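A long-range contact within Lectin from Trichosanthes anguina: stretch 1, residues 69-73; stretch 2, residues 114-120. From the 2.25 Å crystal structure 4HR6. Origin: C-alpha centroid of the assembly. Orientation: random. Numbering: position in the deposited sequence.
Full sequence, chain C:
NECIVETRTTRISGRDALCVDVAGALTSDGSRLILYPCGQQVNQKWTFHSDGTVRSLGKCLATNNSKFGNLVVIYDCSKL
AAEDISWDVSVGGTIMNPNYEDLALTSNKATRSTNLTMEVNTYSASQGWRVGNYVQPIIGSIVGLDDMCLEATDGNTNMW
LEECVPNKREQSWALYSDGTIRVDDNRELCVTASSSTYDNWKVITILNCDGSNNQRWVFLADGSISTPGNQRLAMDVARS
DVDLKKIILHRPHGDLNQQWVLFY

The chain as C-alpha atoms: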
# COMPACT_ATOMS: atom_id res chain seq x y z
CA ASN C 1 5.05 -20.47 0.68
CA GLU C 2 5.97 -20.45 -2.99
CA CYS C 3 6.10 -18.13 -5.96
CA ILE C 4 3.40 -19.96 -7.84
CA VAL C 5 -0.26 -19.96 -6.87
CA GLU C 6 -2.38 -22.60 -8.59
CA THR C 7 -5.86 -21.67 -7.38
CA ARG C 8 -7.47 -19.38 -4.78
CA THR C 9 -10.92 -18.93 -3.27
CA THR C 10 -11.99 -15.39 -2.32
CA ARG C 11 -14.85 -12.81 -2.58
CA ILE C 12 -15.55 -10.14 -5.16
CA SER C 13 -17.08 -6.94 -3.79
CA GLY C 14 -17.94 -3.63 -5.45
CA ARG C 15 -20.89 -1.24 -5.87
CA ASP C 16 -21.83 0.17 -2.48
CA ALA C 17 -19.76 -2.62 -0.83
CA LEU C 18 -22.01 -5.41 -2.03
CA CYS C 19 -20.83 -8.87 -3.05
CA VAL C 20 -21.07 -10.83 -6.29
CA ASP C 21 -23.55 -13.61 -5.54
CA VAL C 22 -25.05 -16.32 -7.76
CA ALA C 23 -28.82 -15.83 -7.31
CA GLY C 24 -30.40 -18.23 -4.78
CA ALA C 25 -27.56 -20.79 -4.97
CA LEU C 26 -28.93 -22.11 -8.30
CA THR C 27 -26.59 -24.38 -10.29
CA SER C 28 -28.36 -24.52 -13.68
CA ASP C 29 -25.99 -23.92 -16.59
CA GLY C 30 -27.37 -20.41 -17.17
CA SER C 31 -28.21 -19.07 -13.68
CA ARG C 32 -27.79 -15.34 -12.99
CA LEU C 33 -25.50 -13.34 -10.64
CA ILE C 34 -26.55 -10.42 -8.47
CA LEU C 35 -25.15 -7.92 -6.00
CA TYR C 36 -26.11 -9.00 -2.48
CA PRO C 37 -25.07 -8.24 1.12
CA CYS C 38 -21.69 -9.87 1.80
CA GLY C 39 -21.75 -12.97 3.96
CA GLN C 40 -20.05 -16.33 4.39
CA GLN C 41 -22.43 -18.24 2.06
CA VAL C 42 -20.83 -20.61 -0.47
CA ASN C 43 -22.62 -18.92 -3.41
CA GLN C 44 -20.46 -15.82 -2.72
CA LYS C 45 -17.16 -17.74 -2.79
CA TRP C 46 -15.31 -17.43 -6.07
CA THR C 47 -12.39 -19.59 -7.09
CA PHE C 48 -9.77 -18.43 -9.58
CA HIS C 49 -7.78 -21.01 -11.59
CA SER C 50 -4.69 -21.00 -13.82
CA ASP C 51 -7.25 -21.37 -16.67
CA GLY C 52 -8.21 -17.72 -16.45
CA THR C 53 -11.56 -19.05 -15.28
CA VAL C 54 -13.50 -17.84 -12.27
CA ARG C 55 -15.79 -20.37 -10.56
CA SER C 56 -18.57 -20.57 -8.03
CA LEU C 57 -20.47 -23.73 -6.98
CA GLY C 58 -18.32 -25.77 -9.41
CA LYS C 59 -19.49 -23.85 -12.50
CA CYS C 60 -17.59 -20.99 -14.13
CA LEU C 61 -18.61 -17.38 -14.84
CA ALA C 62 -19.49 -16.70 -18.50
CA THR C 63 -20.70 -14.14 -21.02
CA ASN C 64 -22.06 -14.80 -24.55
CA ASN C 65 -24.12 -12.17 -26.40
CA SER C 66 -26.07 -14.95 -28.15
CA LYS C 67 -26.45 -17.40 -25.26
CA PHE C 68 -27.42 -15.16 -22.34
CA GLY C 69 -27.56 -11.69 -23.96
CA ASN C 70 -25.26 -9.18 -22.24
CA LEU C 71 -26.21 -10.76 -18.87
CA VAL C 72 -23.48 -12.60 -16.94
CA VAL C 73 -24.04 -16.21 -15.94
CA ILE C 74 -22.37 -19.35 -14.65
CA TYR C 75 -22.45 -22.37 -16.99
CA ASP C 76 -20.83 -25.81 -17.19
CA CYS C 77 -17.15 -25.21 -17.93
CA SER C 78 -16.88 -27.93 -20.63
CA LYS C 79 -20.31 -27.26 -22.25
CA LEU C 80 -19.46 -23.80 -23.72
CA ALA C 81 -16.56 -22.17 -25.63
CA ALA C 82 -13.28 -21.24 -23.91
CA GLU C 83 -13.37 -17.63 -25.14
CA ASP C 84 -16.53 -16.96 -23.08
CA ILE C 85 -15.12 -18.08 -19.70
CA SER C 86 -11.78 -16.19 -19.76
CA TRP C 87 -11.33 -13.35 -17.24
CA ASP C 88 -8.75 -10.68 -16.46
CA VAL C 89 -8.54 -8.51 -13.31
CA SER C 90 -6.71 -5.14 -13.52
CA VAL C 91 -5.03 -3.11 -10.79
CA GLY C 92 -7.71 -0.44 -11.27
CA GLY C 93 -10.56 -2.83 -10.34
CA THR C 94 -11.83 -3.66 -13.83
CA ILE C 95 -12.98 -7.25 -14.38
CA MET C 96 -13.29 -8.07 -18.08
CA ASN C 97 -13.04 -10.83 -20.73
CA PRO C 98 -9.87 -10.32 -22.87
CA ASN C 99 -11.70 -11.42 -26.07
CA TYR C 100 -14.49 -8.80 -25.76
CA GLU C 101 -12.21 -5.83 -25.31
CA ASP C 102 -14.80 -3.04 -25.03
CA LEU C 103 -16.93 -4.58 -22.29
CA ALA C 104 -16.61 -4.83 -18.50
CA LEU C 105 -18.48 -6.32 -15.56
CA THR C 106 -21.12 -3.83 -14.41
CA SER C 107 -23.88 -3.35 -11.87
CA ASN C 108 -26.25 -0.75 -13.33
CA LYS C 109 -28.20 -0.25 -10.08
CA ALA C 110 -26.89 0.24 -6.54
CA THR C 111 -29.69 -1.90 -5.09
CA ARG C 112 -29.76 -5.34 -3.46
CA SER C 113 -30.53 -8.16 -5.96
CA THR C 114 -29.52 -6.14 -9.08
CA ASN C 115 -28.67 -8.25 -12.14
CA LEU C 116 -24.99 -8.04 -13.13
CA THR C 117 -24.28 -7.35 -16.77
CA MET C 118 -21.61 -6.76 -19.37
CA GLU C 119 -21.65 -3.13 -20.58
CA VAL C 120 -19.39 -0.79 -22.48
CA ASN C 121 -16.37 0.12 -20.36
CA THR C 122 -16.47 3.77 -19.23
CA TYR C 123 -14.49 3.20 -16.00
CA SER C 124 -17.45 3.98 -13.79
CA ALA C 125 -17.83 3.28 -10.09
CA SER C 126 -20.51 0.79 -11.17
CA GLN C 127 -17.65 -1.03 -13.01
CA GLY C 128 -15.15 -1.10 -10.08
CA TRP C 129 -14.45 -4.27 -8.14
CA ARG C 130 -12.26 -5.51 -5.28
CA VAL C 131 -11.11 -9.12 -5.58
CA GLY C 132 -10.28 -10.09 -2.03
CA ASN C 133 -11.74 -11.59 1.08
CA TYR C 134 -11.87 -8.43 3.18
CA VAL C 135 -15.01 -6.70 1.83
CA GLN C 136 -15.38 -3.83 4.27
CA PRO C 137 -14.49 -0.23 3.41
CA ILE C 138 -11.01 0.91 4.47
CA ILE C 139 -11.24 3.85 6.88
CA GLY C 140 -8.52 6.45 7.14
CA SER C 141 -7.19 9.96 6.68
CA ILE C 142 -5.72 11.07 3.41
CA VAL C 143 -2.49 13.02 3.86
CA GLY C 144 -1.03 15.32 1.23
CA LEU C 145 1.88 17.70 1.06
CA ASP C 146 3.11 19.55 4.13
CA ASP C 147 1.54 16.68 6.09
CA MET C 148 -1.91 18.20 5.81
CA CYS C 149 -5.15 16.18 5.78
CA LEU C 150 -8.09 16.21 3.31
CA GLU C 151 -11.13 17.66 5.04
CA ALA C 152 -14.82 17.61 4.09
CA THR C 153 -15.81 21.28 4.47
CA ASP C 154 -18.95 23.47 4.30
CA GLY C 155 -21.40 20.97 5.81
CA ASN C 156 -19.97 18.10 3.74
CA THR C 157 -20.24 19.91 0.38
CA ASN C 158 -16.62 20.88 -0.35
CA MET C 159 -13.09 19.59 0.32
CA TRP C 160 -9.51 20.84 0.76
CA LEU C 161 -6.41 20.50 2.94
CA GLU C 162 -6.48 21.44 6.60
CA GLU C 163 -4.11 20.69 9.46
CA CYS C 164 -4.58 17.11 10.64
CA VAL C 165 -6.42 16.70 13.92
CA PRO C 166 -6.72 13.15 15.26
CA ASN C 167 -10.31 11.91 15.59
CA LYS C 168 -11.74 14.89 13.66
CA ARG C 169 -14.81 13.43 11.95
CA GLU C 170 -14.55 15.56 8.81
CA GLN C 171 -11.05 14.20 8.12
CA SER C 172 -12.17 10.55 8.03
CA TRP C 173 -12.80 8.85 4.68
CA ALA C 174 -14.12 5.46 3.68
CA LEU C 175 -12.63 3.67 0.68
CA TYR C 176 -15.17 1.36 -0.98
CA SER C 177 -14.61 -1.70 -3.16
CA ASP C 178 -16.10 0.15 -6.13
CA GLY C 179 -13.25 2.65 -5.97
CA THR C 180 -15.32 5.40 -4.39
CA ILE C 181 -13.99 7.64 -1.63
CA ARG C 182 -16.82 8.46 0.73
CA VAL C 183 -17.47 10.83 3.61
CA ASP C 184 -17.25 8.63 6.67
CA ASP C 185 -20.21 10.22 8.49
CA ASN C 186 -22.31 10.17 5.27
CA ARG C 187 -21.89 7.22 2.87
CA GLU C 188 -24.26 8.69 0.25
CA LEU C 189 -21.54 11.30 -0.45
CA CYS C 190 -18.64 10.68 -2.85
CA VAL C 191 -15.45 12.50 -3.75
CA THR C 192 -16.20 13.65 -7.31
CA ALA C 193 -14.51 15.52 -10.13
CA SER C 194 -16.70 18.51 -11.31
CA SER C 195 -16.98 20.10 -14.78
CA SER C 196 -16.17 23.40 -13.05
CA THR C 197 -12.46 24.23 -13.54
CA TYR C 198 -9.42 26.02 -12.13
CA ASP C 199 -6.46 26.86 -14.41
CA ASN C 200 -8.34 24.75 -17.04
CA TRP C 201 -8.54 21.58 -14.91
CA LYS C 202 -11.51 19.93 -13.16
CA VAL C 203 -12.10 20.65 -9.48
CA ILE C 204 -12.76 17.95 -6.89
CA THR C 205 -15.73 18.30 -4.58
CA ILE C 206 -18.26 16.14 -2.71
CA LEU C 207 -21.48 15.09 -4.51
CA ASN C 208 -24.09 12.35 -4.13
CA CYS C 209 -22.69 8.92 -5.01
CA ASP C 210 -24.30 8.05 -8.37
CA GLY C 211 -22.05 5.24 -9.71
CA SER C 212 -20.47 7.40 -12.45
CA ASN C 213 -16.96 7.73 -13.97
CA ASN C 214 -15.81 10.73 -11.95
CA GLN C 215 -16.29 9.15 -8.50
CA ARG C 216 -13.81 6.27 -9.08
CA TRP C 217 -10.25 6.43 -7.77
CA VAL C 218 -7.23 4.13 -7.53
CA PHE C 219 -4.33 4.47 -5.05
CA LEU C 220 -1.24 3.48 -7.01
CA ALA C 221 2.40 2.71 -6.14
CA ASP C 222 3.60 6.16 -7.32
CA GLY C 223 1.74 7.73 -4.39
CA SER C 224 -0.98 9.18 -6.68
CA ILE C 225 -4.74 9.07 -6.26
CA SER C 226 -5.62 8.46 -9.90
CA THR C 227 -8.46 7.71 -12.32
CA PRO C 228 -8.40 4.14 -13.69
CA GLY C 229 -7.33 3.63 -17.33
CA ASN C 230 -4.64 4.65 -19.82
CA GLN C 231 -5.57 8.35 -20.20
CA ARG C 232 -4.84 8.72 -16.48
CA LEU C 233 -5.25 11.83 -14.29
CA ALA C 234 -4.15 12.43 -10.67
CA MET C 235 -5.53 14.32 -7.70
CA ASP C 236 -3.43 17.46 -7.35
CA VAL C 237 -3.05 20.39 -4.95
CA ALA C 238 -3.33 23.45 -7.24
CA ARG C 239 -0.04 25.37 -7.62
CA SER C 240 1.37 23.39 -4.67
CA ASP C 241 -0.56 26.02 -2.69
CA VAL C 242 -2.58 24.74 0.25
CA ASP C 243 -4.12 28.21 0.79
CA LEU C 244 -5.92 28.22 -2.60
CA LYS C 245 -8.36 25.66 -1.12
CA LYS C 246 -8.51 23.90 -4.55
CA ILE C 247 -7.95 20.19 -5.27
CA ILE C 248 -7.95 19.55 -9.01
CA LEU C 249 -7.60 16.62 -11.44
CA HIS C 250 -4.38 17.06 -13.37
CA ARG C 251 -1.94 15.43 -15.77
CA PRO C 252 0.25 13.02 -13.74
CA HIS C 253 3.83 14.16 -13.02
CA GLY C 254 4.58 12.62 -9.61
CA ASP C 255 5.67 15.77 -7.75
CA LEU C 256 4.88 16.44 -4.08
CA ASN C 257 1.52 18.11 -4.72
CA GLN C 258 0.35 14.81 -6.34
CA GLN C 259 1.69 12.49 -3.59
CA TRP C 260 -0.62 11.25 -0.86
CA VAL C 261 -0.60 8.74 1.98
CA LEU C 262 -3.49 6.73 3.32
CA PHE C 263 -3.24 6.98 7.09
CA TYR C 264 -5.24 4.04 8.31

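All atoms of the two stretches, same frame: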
# COMPACT_ATOMS: atom_id res chain seq x y z
N GLY C 69 -27.50 -13.13 -23.72
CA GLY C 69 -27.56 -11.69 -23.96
C GLY C 69 -26.29 -11.05 -23.44
O GLY C 69 -25.22 -11.67 -23.48
N ASN C 70 -26.39 -9.82 -22.94
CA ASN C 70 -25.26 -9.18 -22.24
C ASN C 70 -25.30 -9.41 -20.71
O ASN C 70 -24.57 -8.76 -19.96
CB ASN C 70 -25.18 -7.68 -22.60
CG ASN C 70 -26.21 -6.82 -21.87
OD1 ASN C 70 -27.23 -7.31 -21.37
ND2 ASN C 70 -25.95 -5.52 -21.82
N LEU C 71 -26.16 -10.33 -20.26
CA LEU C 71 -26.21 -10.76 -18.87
C LEU C 71 -25.02 -11.68 -18.59
O LEU C 71 -24.47 -12.29 -19.51
CB LEU C 71 -27.53 -11.50 -18.59
CG LEU C 71 -28.04 -11.63 -17.15
CD1 LEU C 71 -28.64 -10.33 -16.66
CD2 LEU C 71 -29.07 -12.76 -17.02
N VAL C 72 -24.62 -11.77 -17.32
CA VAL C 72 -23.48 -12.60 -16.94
C VAL C 72 -23.99 -13.78 -16.14
O VAL C 72 -24.80 -13.63 -15.22
CB VAL C 72 -22.43 -11.80 -16.13
N VAL C 73 -23.52 -14.97 -16.51
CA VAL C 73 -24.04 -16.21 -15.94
C VAL C 73 -22.91 -17.15 -15.59
O VAL C 73 -21.77 -16.95 -16.03
CB VAL C 73 -24.99 -16.93 -16.94
CG1 VAL C 73 -26.27 -16.13 -17.13
CG2 VAL C 73 -24.31 -17.17 -18.28
N THR C 114 -29.69 -6.63 -7.70
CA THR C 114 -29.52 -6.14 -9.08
C THR C 114 -28.82 -7.18 -9.95
O THR C 114 -27.84 -7.78 -9.54
CB THR C 114 -28.64 -4.87 -9.12
OG1 THR C 114 -29.27 -3.83 -8.37
CG2 THR C 114 -28.41 -4.41 -10.56
N ASN C 115 -29.31 -7.35 -11.18
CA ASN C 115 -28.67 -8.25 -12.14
C ASN C 115 -27.35 -7.66 -12.63
O ASN C 115 -27.30 -6.48 -13.00
CB ASN C 115 -29.58 -8.52 -13.35
CG ASN C 115 -30.85 -9.27 -12.97
OD1 ASN C 115 -30.93 -9.91 -11.92
ND2 ASN C 115 -31.86 -9.21 -13.84
N LEU C 116 -26.29 -8.47 -12.61
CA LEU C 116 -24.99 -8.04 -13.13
C LEU C 116 -24.94 -8.28 -14.63
O LEU C 116 -25.48 -9.26 -15.14
CB LEU C 116 -23.82 -8.77 -12.44
CG LEU C 116 -23.70 -8.69 -10.91
CD1 LEU C 116 -22.31 -9.14 -10.48
CD2 LEU C 116 -23.98 -7.28 -10.39
N THR C 117 -24.24 -7.39 -15.32
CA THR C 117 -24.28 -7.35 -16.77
C THR C 117 -22.94 -6.93 -17.34
O THR C 117 -22.14 -6.29 -16.65
CB THR C 117 -25.38 -6.37 -17.24
OG1 THR C 117 -25.24 -6.11 -18.65
CG2 THR C 117 -25.31 -5.03 -16.49
N MET C 118 -22.70 -7.31 -18.59
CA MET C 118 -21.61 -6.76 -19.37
C MET C 118 -22.10 -5.51 -20.10
O MET C 118 -23.17 -5.52 -20.72
CB MET C 118 -21.07 -7.80 -20.35
CG MET C 118 -20.56 -9.08 -19.67
SD MET C 118 -19.17 -8.86 -18.51
CE MET C 118 -17.94 -8.27 -19.67
N GLU C 119 -21.33 -4.42 -19.97
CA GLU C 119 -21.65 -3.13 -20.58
C GLU C 119 -20.38 -2.53 -21.12
O GLU C 119 -19.28 -2.96 -20.79
CB GLU C 119 -22.24 -2.16 -19.55
CG GLU C 119 -23.48 -2.64 -18.81
CD GLU C 119 -24.70 -2.80 -19.71
OE1 GLU C 119 -24.63 -2.43 -20.91
OE2 GLU C 119 -25.74 -3.29 -19.20
N VAL C 120 -20.54 -1.50 -21.94
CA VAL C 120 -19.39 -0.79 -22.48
C VAL C 120 -18.57 -0.26 -21.30
O VAL C 120 -19.12 0.16 -20.27
CB VAL C 120 -19.79 0.37 -23.41
CG1 VAL C 120 -18.58 0.87 -24.19
CG2 VAL C 120 -20.91 -0.06 -24.37

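Long-range contact between residues 69-73 and 114-120 of the lectin from Trichosanthes anguina. The two segments meet through a single beta bridge between Leu 71 and Thr 117, whose CA atoms lie 4.4 Å apart, and no touching pair is closer than 44 positions in sequence. Two backbone hydrogen bonds flank the bridge. Met 118 N donates to Asn 70 O at 2.7 Å with an N-H...O angle of 162°, short and nearly straight; Val 72 N donates to Leu 116 O at 3.4 Å and 153°, a weak bond. The pairing is thus tighter at the Asn 70 end than at the Val 72 end. Together the segments bury 322 Å², and Asn 70 has the largest covered area.

The side chain of Asn 70 adds to its backbone contacts. Its CA-to-CB bond points sideways, but chi1 of 78° (p) and chi2 of -20° carry the amide back to the partner strand, where Asn 70 ND2 comes to 3.0 Å from Met 118 O and 3.4 Å from Glu 119 OE2. Asn 70 ND2 also lies 3.3 Å from Thr 117 OG1, but at a poor angle, so this pair is close without being bonded.

Thr 117 adopts chi1 of 168° (t), which sets its hydroxyl within a cluster of oxygens. Thr 117 OG1 is 3.0 Å from Asn 70 O across the contact, 3.0 Å from Met 118 O and 2.9 Å from Glu 119 OE2. One hydroxyl proton cannot serve all three at once, so the coordinates fix the position of the group but not its acceptor. Glu 119 reaches this cluster by folding: chi1 of -56° and chi2 of -67° (both m) turn a chain that starts sideways so that its carboxylate comes nearer to Asn 70, while OE2 is also hydrogen-bonded elsewhere in the structure.

Around Leu 71 the side-chain contacts are packing contacts with backbone and the base of a side chain. Leu 71 CB points away from the partner, yet chi1 of -160° (t) and chi2 of 76° (p) bring Leu 71 CD1 back to 3.7 Å from Leu 116 O and 3.9 Å from Asn 115 CB. These are packing distances; a methyl carbon offers the carbonyl no polar hydrogen. Asn 115 meets it with a CB that points toward stretch 1, and its chi1 is -65° (m).

Unlike Leu 71, Met 118 starts sideways and its end leads away from stretch 1. All three of its chi angles are m (-59°, -61°, -64°), and its backbone nitrogen makes the shorter of the two backbone hydrogen bonds. Val 72 is buried and its CB points toward stretch 2, but CG1 and CG2 are not modelled, so its rotamer cannot be assigned. Gly 69, with a positive phi of 75° that by itself favours glycine, precedes the contact without touching stretch 2.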